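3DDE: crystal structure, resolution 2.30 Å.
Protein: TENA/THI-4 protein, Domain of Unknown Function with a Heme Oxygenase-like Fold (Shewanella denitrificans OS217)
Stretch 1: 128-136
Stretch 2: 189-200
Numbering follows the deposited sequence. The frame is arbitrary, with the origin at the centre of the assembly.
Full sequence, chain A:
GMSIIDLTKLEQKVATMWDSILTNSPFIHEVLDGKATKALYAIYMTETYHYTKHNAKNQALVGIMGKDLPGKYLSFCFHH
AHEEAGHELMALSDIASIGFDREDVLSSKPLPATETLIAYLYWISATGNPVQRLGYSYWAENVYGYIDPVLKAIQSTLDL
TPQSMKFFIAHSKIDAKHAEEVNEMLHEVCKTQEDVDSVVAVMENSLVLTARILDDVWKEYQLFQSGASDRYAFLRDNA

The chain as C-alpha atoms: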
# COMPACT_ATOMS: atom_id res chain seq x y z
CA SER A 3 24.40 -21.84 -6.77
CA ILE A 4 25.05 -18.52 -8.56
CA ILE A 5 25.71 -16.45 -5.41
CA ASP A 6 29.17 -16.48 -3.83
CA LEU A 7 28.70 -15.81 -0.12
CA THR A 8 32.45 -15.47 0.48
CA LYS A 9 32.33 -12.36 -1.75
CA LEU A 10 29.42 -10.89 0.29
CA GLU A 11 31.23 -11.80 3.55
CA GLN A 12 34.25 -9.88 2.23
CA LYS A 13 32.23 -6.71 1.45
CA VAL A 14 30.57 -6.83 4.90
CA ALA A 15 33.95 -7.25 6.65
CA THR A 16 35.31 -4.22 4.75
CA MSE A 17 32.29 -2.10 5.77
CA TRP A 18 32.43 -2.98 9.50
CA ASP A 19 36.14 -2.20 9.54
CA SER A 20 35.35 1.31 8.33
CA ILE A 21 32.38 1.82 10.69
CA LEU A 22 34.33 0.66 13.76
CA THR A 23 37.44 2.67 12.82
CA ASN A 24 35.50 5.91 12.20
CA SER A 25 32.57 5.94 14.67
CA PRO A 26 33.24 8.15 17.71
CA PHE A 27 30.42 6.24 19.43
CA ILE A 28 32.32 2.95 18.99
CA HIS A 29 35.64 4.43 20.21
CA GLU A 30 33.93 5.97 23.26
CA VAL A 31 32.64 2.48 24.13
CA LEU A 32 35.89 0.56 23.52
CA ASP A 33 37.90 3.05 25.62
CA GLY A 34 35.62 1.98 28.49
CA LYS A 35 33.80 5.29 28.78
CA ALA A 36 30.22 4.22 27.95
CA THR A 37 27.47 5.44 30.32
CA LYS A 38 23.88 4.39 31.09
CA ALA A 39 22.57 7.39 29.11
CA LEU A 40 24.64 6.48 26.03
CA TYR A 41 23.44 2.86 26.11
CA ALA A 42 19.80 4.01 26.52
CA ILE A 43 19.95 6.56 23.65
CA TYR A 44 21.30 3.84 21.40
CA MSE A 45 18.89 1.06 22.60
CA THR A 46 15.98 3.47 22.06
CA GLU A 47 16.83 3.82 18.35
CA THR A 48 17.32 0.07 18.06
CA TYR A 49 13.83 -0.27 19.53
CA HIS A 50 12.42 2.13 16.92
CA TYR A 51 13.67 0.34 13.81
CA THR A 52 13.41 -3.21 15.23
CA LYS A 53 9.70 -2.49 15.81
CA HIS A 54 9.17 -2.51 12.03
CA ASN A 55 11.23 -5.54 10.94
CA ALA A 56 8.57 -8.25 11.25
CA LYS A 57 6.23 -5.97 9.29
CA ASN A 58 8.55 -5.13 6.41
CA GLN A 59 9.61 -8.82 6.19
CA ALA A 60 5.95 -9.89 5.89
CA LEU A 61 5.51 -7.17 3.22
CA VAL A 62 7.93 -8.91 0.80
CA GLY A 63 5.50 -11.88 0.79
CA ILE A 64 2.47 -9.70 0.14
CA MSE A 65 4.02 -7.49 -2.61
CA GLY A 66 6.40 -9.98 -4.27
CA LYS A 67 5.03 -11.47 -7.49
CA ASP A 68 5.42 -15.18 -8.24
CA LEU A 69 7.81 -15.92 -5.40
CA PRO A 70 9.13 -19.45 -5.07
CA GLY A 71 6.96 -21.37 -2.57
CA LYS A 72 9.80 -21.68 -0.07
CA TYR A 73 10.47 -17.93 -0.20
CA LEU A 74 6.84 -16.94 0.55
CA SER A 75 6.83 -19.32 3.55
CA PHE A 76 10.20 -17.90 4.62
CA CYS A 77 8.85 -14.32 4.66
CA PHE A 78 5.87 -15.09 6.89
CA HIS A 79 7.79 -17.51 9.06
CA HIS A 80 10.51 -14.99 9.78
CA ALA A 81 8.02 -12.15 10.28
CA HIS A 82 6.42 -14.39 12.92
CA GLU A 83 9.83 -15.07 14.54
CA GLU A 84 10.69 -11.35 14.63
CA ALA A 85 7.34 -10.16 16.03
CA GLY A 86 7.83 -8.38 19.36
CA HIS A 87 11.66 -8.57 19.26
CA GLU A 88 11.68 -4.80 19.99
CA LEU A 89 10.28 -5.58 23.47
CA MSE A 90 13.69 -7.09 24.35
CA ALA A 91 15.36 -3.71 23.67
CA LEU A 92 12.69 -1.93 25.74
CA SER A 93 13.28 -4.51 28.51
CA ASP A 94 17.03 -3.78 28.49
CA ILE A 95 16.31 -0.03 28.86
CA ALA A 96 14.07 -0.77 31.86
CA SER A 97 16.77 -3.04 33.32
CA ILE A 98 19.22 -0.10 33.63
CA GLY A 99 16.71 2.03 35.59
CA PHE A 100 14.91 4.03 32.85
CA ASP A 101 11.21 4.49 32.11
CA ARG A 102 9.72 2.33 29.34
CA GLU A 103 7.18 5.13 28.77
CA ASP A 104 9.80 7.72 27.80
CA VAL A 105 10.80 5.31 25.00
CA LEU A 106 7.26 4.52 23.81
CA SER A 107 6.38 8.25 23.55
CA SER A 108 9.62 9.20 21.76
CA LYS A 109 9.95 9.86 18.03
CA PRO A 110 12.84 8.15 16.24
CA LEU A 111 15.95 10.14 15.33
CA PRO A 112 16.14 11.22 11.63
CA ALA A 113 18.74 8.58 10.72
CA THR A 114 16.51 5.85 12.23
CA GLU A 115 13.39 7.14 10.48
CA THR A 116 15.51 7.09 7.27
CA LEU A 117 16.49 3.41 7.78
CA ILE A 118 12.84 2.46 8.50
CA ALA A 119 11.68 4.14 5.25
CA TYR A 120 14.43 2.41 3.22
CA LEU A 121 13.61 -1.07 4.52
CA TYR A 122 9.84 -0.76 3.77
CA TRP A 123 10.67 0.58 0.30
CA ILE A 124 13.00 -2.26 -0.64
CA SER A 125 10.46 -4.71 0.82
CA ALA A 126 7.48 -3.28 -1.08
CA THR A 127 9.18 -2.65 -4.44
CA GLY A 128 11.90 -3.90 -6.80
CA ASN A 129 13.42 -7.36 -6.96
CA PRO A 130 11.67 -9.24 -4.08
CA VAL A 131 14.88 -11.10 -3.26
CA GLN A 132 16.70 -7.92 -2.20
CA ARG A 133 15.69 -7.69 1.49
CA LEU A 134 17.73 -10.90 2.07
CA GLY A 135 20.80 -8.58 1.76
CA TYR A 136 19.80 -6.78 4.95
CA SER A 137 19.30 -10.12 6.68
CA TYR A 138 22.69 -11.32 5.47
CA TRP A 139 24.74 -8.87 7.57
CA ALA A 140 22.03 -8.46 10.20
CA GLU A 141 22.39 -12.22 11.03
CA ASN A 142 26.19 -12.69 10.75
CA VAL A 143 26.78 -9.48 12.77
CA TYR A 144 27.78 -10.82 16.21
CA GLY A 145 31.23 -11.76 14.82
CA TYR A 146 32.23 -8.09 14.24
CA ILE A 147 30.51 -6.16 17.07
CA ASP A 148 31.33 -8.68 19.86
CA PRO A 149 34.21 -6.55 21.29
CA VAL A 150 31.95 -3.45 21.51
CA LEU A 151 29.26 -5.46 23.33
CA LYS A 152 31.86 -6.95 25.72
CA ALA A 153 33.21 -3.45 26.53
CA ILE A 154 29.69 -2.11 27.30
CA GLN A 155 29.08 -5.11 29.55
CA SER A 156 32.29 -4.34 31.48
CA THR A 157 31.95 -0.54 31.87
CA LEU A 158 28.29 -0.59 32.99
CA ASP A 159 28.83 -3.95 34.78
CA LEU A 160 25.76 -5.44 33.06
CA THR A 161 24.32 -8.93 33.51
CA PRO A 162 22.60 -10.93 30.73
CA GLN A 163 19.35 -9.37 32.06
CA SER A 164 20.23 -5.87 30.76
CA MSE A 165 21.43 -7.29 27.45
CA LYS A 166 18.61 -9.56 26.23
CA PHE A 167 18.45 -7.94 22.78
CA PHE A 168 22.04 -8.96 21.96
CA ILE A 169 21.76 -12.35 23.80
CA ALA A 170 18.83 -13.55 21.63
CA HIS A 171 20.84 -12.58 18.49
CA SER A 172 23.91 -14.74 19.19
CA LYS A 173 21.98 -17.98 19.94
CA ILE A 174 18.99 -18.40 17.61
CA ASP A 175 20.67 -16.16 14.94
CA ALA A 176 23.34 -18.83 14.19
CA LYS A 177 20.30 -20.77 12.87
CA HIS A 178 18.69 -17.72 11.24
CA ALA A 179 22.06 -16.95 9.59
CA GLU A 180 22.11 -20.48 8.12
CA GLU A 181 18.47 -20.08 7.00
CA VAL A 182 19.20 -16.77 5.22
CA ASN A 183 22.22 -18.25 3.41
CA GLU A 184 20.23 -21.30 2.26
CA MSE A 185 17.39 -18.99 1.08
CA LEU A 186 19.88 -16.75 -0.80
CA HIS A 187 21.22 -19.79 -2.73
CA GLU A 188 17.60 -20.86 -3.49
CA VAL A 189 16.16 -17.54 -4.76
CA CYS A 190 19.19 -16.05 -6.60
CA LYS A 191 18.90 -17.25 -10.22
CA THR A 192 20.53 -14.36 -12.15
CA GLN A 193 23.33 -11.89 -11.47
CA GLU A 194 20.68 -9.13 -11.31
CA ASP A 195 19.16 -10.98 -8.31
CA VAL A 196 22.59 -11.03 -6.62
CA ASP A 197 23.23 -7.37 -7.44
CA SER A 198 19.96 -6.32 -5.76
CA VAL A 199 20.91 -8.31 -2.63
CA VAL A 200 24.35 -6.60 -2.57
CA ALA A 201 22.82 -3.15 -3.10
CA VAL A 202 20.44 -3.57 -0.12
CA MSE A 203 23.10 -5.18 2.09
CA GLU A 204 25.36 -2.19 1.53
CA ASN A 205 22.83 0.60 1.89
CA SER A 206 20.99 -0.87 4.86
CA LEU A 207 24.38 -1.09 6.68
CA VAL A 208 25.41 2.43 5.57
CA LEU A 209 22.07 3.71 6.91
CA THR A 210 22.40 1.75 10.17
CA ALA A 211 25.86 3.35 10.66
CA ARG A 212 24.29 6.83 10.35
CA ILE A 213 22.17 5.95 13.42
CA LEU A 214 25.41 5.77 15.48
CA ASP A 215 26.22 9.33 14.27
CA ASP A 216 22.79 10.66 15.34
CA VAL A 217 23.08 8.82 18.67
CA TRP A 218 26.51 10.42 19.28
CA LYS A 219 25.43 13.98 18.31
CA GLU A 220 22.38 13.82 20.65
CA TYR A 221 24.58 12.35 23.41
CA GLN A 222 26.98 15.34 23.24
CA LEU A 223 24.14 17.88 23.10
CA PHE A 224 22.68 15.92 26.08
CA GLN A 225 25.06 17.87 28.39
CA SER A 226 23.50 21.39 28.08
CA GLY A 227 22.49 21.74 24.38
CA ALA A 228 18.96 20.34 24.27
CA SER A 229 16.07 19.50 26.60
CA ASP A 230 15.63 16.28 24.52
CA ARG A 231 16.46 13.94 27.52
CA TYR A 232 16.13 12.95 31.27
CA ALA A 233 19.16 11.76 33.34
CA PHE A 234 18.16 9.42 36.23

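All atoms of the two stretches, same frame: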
# COMPACT_ATOMS: atom_id res chain seq x y z
N GLY A 128 10.70 -3.33 -6.21
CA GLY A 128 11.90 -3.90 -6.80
C GLY A 128 11.95 -5.41 -6.83
O GLY A 128 10.92 -6.09 -6.78
N ASN A 129 13.18 -5.94 -6.96
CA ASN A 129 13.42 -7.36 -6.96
C ASN A 129 13.13 -7.90 -5.56
O ASN A 129 13.85 -7.57 -4.64
CB ASN A 129 14.86 -7.64 -7.38
CG ASN A 129 15.10 -9.12 -7.67
OD1 ASN A 129 14.44 -9.98 -7.09
ND2 ASN A 129 16.02 -9.41 -8.58
N PRO A 130 12.10 -8.75 -5.41
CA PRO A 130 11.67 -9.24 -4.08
C PRO A 130 12.72 -9.96 -3.24
O PRO A 130 12.58 -10.08 -2.03
CB PRO A 130 10.50 -10.18 -4.40
CG PRO A 130 10.61 -10.50 -5.84
CD PRO A 130 11.29 -9.33 -6.49
N VAL A 131 13.76 -10.43 -3.90
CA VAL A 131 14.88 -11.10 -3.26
C VAL A 131 15.75 -10.17 -2.39
O VAL A 131 16.36 -10.60 -1.42
CB VAL A 131 15.78 -11.69 -4.38
CG1 VAL A 131 17.22 -11.71 -3.97
CG2 VAL A 131 15.27 -13.06 -4.82
N GLN A 132 15.75 -8.89 -2.74
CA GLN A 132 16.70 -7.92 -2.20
C GLN A 132 16.77 -7.71 -0.68
O GLN A 132 17.85 -7.41 -0.18
CB GLN A 132 16.52 -6.59 -2.93
CG GLN A 132 15.24 -5.85 -2.60
CD GLN A 132 15.02 -4.64 -3.48
OE1 GLN A 132 15.90 -4.25 -4.22
NE2 GLN A 132 13.85 -4.05 -3.41
N ARG A 133 15.67 -7.88 0.04
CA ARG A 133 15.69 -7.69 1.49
C ARG A 133 16.60 -8.73 2.18
O ARG A 133 17.08 -8.48 3.28
CB ARG A 133 14.27 -7.76 2.08
CG ARG A 133 14.18 -7.25 3.50
CD ARG A 133 12.93 -7.71 4.20
NE ARG A 133 12.89 -7.22 5.58
CZ ARG A 133 13.52 -7.77 6.60
NH1 ARG A 133 14.31 -8.83 6.44
NH2 ARG A 133 13.41 -7.22 7.80
N LEU A 134 16.82 -9.88 1.54
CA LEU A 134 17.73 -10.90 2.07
C LEU A 134 19.15 -10.33 2.31
O LEU A 134 19.89 -10.87 3.13
CB LEU A 134 17.79 -12.10 1.13
CG LEU A 134 16.57 -13.01 1.00
CD1 LEU A 134 16.77 -14.02 -0.12
CD2 LEU A 134 16.26 -13.72 2.33
N GLY A 135 19.50 -9.26 1.59
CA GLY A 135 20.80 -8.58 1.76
C GLY A 135 20.94 -7.94 3.13
O GLY A 135 22.00 -7.95 3.74
N TYR A 136 19.85 -7.36 3.61
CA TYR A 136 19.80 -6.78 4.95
C TYR A 136 20.02 -7.89 5.97
O TYR A 136 20.89 -7.78 6.85
CB TYR A 136 18.44 -6.10 5.18
CG TYR A 136 18.15 -5.62 6.60
CD1 TYR A 136 19.10 -4.91 7.33
CD2 TYR A 136 16.90 -5.82 7.17
CE1 TYR A 136 18.82 -4.44 8.60
CE2 TYR A 136 16.60 -5.35 8.42
CZ TYR A 136 17.57 -4.66 9.14
OH TYR A 136 17.26 -4.20 10.40
N VAL A 189 16.87 -18.57 -3.98
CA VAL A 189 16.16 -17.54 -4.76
C VAL A 189 17.01 -16.74 -5.76
O VAL A 189 16.45 -16.11 -6.65
CB VAL A 189 15.38 -16.57 -3.82
CG1 VAL A 189 14.39 -17.35 -2.98
CG2 VAL A 189 16.33 -15.75 -2.94
N CYS A 190 18.34 -16.76 -5.64
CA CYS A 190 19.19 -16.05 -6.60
C CYS A 190 19.47 -16.89 -7.85
O CYS A 190 20.28 -17.82 -7.83
CB CYS A 190 20.51 -15.63 -5.95
SG CYS A 190 20.33 -14.35 -4.69
N LYS A 191 18.79 -16.54 -8.94
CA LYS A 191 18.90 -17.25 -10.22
C LYS A 191 19.78 -16.52 -11.25
O LYS A 191 20.43 -17.17 -12.08
CB LYS A 191 17.50 -17.43 -10.81
CG LYS A 191 16.50 -18.09 -9.87
CD LYS A 191 16.93 -19.50 -9.51
CE LYS A 191 15.85 -20.25 -8.76
NZ LYS A 191 16.29 -21.67 -8.52
N THR A 192 19.76 -15.19 -11.22
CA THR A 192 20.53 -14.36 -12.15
C THR A 192 21.46 -13.45 -11.39
O THR A 192 21.36 -13.32 -10.18
CB THR A 192 19.62 -13.47 -13.04
OG1 THR A 192 18.89 -12.56 -12.21
CG2 THR A 192 18.65 -14.31 -13.84
N GLN A 193 22.38 -12.82 -12.11
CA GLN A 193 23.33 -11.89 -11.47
C GLN A 193 22.58 -10.63 -11.01
O GLN A 193 22.98 -10.01 -10.02
CB GLN A 193 24.50 -11.57 -12.41
CG GLN A 193 25.55 -10.61 -11.81
CD GLN A 193 26.19 -11.13 -10.52
OE1 GLN A 193 26.70 -12.25 -10.47
NE2 GLN A 193 26.18 -10.30 -9.48
N GLU A 194 21.50 -10.28 -11.70
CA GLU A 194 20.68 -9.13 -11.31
C GLU A 194 20.04 -9.36 -9.93
O GLU A 194 19.86 -8.41 -9.17
CB GLU A 194 19.62 -8.82 -12.37
CG GLU A 194 20.20 -8.35 -13.70
N ASP A 195 19.69 -10.62 -9.63
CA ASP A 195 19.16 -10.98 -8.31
C ASP A 195 20.24 -10.74 -7.25
O ASP A 195 19.99 -10.14 -6.21
CB ASP A 195 18.69 -12.44 -8.26
CG ASP A 195 17.48 -12.71 -9.16
OD1 ASP A 195 16.76 -11.76 -9.51
OD2 ASP A 195 17.25 -13.89 -9.51
N VAL A 196 21.46 -11.21 -7.54
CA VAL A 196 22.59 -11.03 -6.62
C VAL A 196 22.93 -9.55 -6.40
O VAL A 196 23.20 -9.13 -5.28
CB VAL A 196 23.85 -11.75 -7.15
CG1 VAL A 196 25.08 -11.35 -6.32
CG2 VAL A 196 23.64 -13.26 -7.14
N ASP A 197 22.93 -8.79 -7.48
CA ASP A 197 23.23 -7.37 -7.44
C ASP A 197 22.25 -6.61 -6.55
O ASP A 197 22.66 -5.70 -5.83
CB ASP A 197 23.23 -6.76 -8.85
CG ASP A 197 24.42 -7.23 -9.69
OD1 ASP A 197 25.42 -7.75 -9.14
OD2 ASP A 197 24.35 -7.05 -10.92
N SER A 198 20.97 -6.98 -6.60
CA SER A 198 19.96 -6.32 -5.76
C SER A 198 20.18 -6.63 -4.26
O SER A 198 19.94 -5.78 -3.38
CB SER A 198 18.53 -6.71 -6.19
OG SER A 198 18.25 -8.08 -5.92
N VAL A 199 20.58 -7.87 -3.98
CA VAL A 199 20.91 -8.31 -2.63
C VAL A 199 22.11 -7.49 -2.11
O VAL A 199 22.11 -7.01 -0.98
CB VAL A 199 21.22 -9.84 -2.60
CG1 VAL A 199 21.87 -10.25 -1.29
CG2 VAL A 199 19.94 -10.65 -2.87
N VAL A 200 23.14 -7.34 -2.95
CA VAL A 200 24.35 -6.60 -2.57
C VAL A 200 24.05 -5.12 -2.35
O VAL A 200 24.56 -4.51 -1.41
CB VAL A 200 25.47 -6.75 -3.64
CG1 VAL A 200 26.63 -5.79 -3.36
CG2 VAL A 200 25.97 -8.20 -3.71

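How do the two backbones meet? Stretch 1 leaves a loop at Gly128 and Asn129, takes up helical torsions from Pro130, and is helical by Leu134; stretch 2 leaves one helix at Cys190 and begins another at Gln193. The chains come close where Gln132 CA lies 4.2 Å from Val199 CA. Farther along, Gly135 CA approaches Val199 O at 3.4 Å in a CA-H...O contact. The absence of a side chain permits this, since a CB on Gly135 would fall 2.1 Å from Val199 O.

What joins the stretches by a polar bond? Asn129 ND2 donates to Asp195 OD1 at 2.6 Å, the one hydrogen bond between them, short and nearly straight. Asn129 is also held from its own side: Val131 N donates to Asn129 OD1 at 3.3 Å, so the amide group bonds through both its ends.

How is Asp195 positioned to accept it? Its other carboxylate oxygen faces the turn before the helix, where Lys191 N donates to Asp195 OD2 at 3.1 Å and Thr192 N adds a weak bond to the same atom. Thr192, at the N-cap, accepts a weak bond in return, from Asp195 N to Thr192 OG1 at 3.3 Å. The carboxylate thus ties the start of the helix to the neighbouring stretch.

Where is the apolar packing? Val131 points toward stretch 2 and meets two valines, one with each methyl: its CG1 lies 3.1 Å from Val199 CG2, a very tight approach, and its CG2 lies 3.4 Å from Val189 CG2. Its chi1 of 148° falls between the usual wells. Leu134 starts out sideways, but its end comes nearer, bringing CD1 within 3.3 Å of Val189 CG2. Val189 CG2 therefore touches both residues.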